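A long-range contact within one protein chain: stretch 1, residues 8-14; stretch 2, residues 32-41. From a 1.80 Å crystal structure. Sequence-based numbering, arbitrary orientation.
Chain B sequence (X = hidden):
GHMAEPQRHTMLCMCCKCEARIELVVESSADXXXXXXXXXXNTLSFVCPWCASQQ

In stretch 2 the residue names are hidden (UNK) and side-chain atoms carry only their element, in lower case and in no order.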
# COMPACT_ATOMS: atom_id res chain seq x y z
N ARG B 8 -13.49 3.54 11.72
CA ARG B 8 -12.44 3.33 12.70
C ARG B 8 -12.10 1.84 12.77
O ARG B 8 -13.00 1.00 12.84
CB ARG B 8 -12.86 3.84 14.08
CG ARG B 8 -11.97 3.33 15.19
CD ARG B 8 -11.77 4.35 16.29
NE ARG B 8 -12.17 5.69 15.87
CZ ARG B 8 -12.08 6.75 16.67
NH1 ARG B 8 -11.61 6.60 17.90
NH2 ARG B 8 -12.47 7.95 16.24
N HIS B 9 -10.80 1.53 12.74
CA HIS B 9 -10.31 0.17 12.84
C HIS B 9 -9.15 0.12 13.81
O HIS B 9 -8.40 1.10 13.95
CB HIS B 9 -9.86 -0.38 11.48
CG HIS B 9 -10.81 -0.09 10.36
ND1 HIS B 9 -11.93 -0.87 10.12
CD2 HIS B 9 -10.82 0.89 9.42
CE1 HIS B 9 -12.58 -0.37 9.08
NE2 HIS B 9 -11.93 0.69 8.64
N THR B 10 -8.98 -1.01 14.48
CA THR B 10 -7.84 -1.21 15.37
C THR B 10 -6.94 -2.29 14.80
O THR B 10 -7.42 -3.37 14.42
CB THR B 10 -8.27 -1.57 16.79
OG1 THR B 10 -9.09 -0.53 17.31
CG2 THR B 10 -7.05 -1.73 17.69
N MET B 11 -5.65 -2.00 14.72
CA MET B 11 -4.64 -2.96 14.27
C MET B 11 -3.79 -3.37 15.46
O MET B 11 -3.12 -2.53 16.07
CB MET B 11 -3.75 -2.36 13.18
CG MET B 11 -4.48 -2.01 11.90
SD MET B 11 -4.75 -3.45 10.85
CE MET B 11 -3.08 -4.08 10.71
N LEU B 12 -3.80 -4.66 15.80
CA LEU B 12 -2.91 -5.22 16.80
C LEU B 12 -1.68 -5.81 16.13
O LEU B 12 -1.81 -6.57 15.16
CB LEU B 12 -3.61 -6.29 17.64
CG LEU B 12 -4.67 -5.76 18.60
CD1 LEU B 12 -5.76 -6.80 18.84
CD2 LEU B 12 -4.00 -5.36 19.91
N CYS B 13 -0.51 -5.45 16.61
CA CYS B 13 0.73 -5.99 16.07
C CYS B 13 1.73 -6.10 17.21
O CYS B 13 1.45 -5.72 18.35
CB CYS B 13 1.25 -5.14 14.91
SG CYS B 13 1.56 -3.37 15.30
N MET B 14 2.91 -6.62 16.89
CA MET B 14 3.98 -6.82 17.85
C MET B 14 5.14 -5.88 17.52
O MET B 14 5.48 -5.68 16.34
CB MET B 14 4.46 -8.27 17.83
CG MET B 14 5.42 -8.66 18.96
SD MET B 14 6.21 -10.29 18.74
CE MET B 14 7.12 -10.00 17.22
N UNK B 32 -7.93 1.22 1.83
CA UNK B 32 -6.67 1.62 2.45
C UNK B 32 -6.36 0.77 3.67
O UNK B 32 -5.19 0.52 3.98
o UNK B 32 -7.11 5.16 1.63
c UNK B 32 -6.69 3.11 2.81
o UNK B 32 -5.95 3.64 0.56
c UNK B 32 -6.57 4.03 1.58
N UNK B 33 -7.40 0.28 4.36
CA UNK B 33 -7.18 -0.66 5.45
C UNK B 33 -6.53 -1.94 4.93
O UNK B 33 -5.57 -2.44 5.52
c UNK B 33 -9.73 -2.50 7.76
c UNK B 33 -8.50 -0.96 6.17
c UNK B 33 -7.42 -1.76 8.30
c UNK B 33 -8.38 -2.11 7.19
N UNK B 34 -7.06 -2.49 3.83
CA UNK B 34 -6.48 -3.72 3.27
C UNK B 34 -5.03 -3.48 2.85
O UNK B 34 -4.16 -4.33 3.10
n UNK B 34 -8.92 -6.73 2.46
c UNK B 34 -6.94 -5.61 1.62
c UNK B 34 -9.77 -7.02 3.44
c UNK B 34 -7.48 -6.60 2.62
n UNK B 34 -11.06 -7.10 3.16
c UNK B 34 -7.29 -4.20 2.07
n UNK B 34 -9.36 -7.20 4.69
N UNK B 35 -4.76 -2.34 2.22
CA UNK B 35 -3.40 -2.03 1.79
C UNK B 35 -2.46 -1.95 2.98
O UNK B 35 -1.30 -2.40 2.90
c UNK B 35 -3.40 -0.72 1.01
N UNK B 36 -2.92 -1.37 4.09
CA UNK B 36 -2.14 -1.28 5.32
C UNK B 36 -1.88 -2.66 5.92
O UNK B 36 -0.75 -2.98 6.31
c UNK B 36 -0.78 0.20 7.57
c UNK B 36 -0.81 0.64 9.95
c UNK B 36 -0.10 0.51 8.76
c UNK B 36 -2.17 0.42 9.95
c UNK B 36 -2.14 -0.04 7.58
c UNK B 36 -2.83 0.10 8.77
c UNK B 36 -2.89 -0.37 6.30
N UNK B 37 -2.92 -3.51 5.98
CA UNK B 37 -2.75 -4.90 6.40
C UNK B 37 -1.68 -5.60 5.56
O UNK B 37 -0.79 -6.27 6.09
n UNK B 37 -7.31 -5.84 8.16
c UNK B 37 -6.52 -5.72 7.10
c UNK B 37 -5.12 -5.17 7.35
c UNK B 37 -4.09 -5.63 6.32
o UNK B 37 -6.89 -6.04 5.96
N UNK B 38 -1.74 -5.42 4.23
CA UNK B 38 -0.77 -6.08 3.35
C UNK B 38 0.67 -5.65 3.66
O UNK B 38 1.60 -6.46 3.53
o UNK B 38 -1.23 -8.62 1.01
c UNK B 38 -0.19 -7.98 0.99
c UNK B 38 -1.13 -5.79 1.89
n UNK B 38 1.00 -8.55 1.08
c UNK B 38 -0.22 -6.46 0.85
N UNK B 39 0.87 -4.40 4.10
CA UNK B 39 2.23 -3.95 4.42
C UNK B 39 2.83 -4.75 5.57
O UNK B 39 4.04 -5.02 5.57
c UNK B 39 1.86 -1.55 3.56
c UNK B 39 2.69 -1.93 2.33
c UNK B 39 2.24 -2.45 4.73
c UNK B 39 2.04 -0.05 3.89
N UNK B 40 2.01 -5.14 6.55
CA UNK B 40 2.50 -5.99 7.64
C UNK B 40 2.93 -7.36 7.13
O UNK B 40 3.75 -8.03 7.75
c UNK B 40 1.43 -6.18 8.72
c UNK B 40 0.83 -2.76 11.24
c UNK B 40 1.92 -4.85 10.79
c UNK B 40 0.32 -3.99 9.24
c UNK B 40 1.22 -4.98 9.60
c UNK B 40 1.72 -3.74 11.61
c UNK B 40 0.12 -2.88 10.06
N UNK B 41 2.34 -7.81 6.02
CA UNK B 41 2.69 -9.10 5.45
C UNK B 41 3.86 -8.99 4.48
O UNK B 41 4.35 -10.01 4.00
c UNK B 41 -0.94 -10.25 4.93
c UNK B 41 0.34 -10.01 5.71
c UNK B 41 1.48 -9.69 4.74
c UNK B 41 0.74 -11.24 6.56

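Position 32 has two carbons, the second carrying two oxygens, and lies out of reach of the strand: a carboxylate one methylene from the backbone, Asp32. Its oxygens are hydrogen-bonded elsewhere in the structure.

Position 33 shows four carbons forked at the second, its CA-to-CB bond pointing toward the strand. One branch tip sits 3.6 Å from His9 ND1, over one face of the imidazole, and the other branch tip lies 4.1 Å from Met11 SD. This is Leu33; CD2 stands 3.6 Å from the centroid of the His9 ring, only 10° off its normal, a CH-pi contact.

Position 34 carries three carbons, a nitrogen, then a carbon with two more nitrogens, a guanidinium, and touches nothing on the strand: Arg34. Position 35 has a single carbon, far from the strand, and is Ala35.

At position 36 one carbon leads to a ring of six, without oxygen, and a ring carbon of 36 comes 3.9 Å from Met11 CG: Phe36. Its chi1 is at t, the ring carbon is CE2, and the sulfur views the ring obliquely.

Position 37 has three carbons, the third bearing one oxygen and one nitrogen. CB points sideways, but the chain's end comes nearer, and the second side-chain carbon of 37 lies 3.9 Å from Met11 SD. The amide makes it Gln37, and that carbon CG. The amide oxygen accepts a hydrogen bond within the helix, Arg34 NH1 to Gln37 OE1 at 3.0 Å, so a polar residue can border the apolar patch with its oxygen satisfied.

Position 38 repeats the same atom set but is out of reach: Gln38. Position 39, four carbons forked at the second, is Leu39, buried yet not against this strand.

Position 40 again has one carbon and a six-carbon ring, and its CA-to-CB bond points toward the strand. Ring carbons of 40 lie 3.5 Å from Met11 CE and 3.6 Å from Cys13 CB. It is Phe40, the two carbons being CE1 and CE2 respectively; Met11 CE and Cys13 CB both approach the ring obliquely. Position 41, four carbons with a fork at the second, is Leu41, and makes no contact here.

The rule is one of matched periodicities. The strand offers alternate residues, His9, Met11 and Cys13, while Thr10 and Leu12 point away; the helix answers with 33, 36, 37 and 40, spaced by threes and fours. Because the axes run parallel within 2°, the register advances together, from His9 opposite Leu33 to Cys13 opposite Phe40. Met11, contacting all four helix residues, is the hub. No hydrogen bond crosses the interface: side-chain packing spans axes 11.0 Å apart and buries 337 Å² in total.

Stretch 2 32-41: DLRAFQQLFL
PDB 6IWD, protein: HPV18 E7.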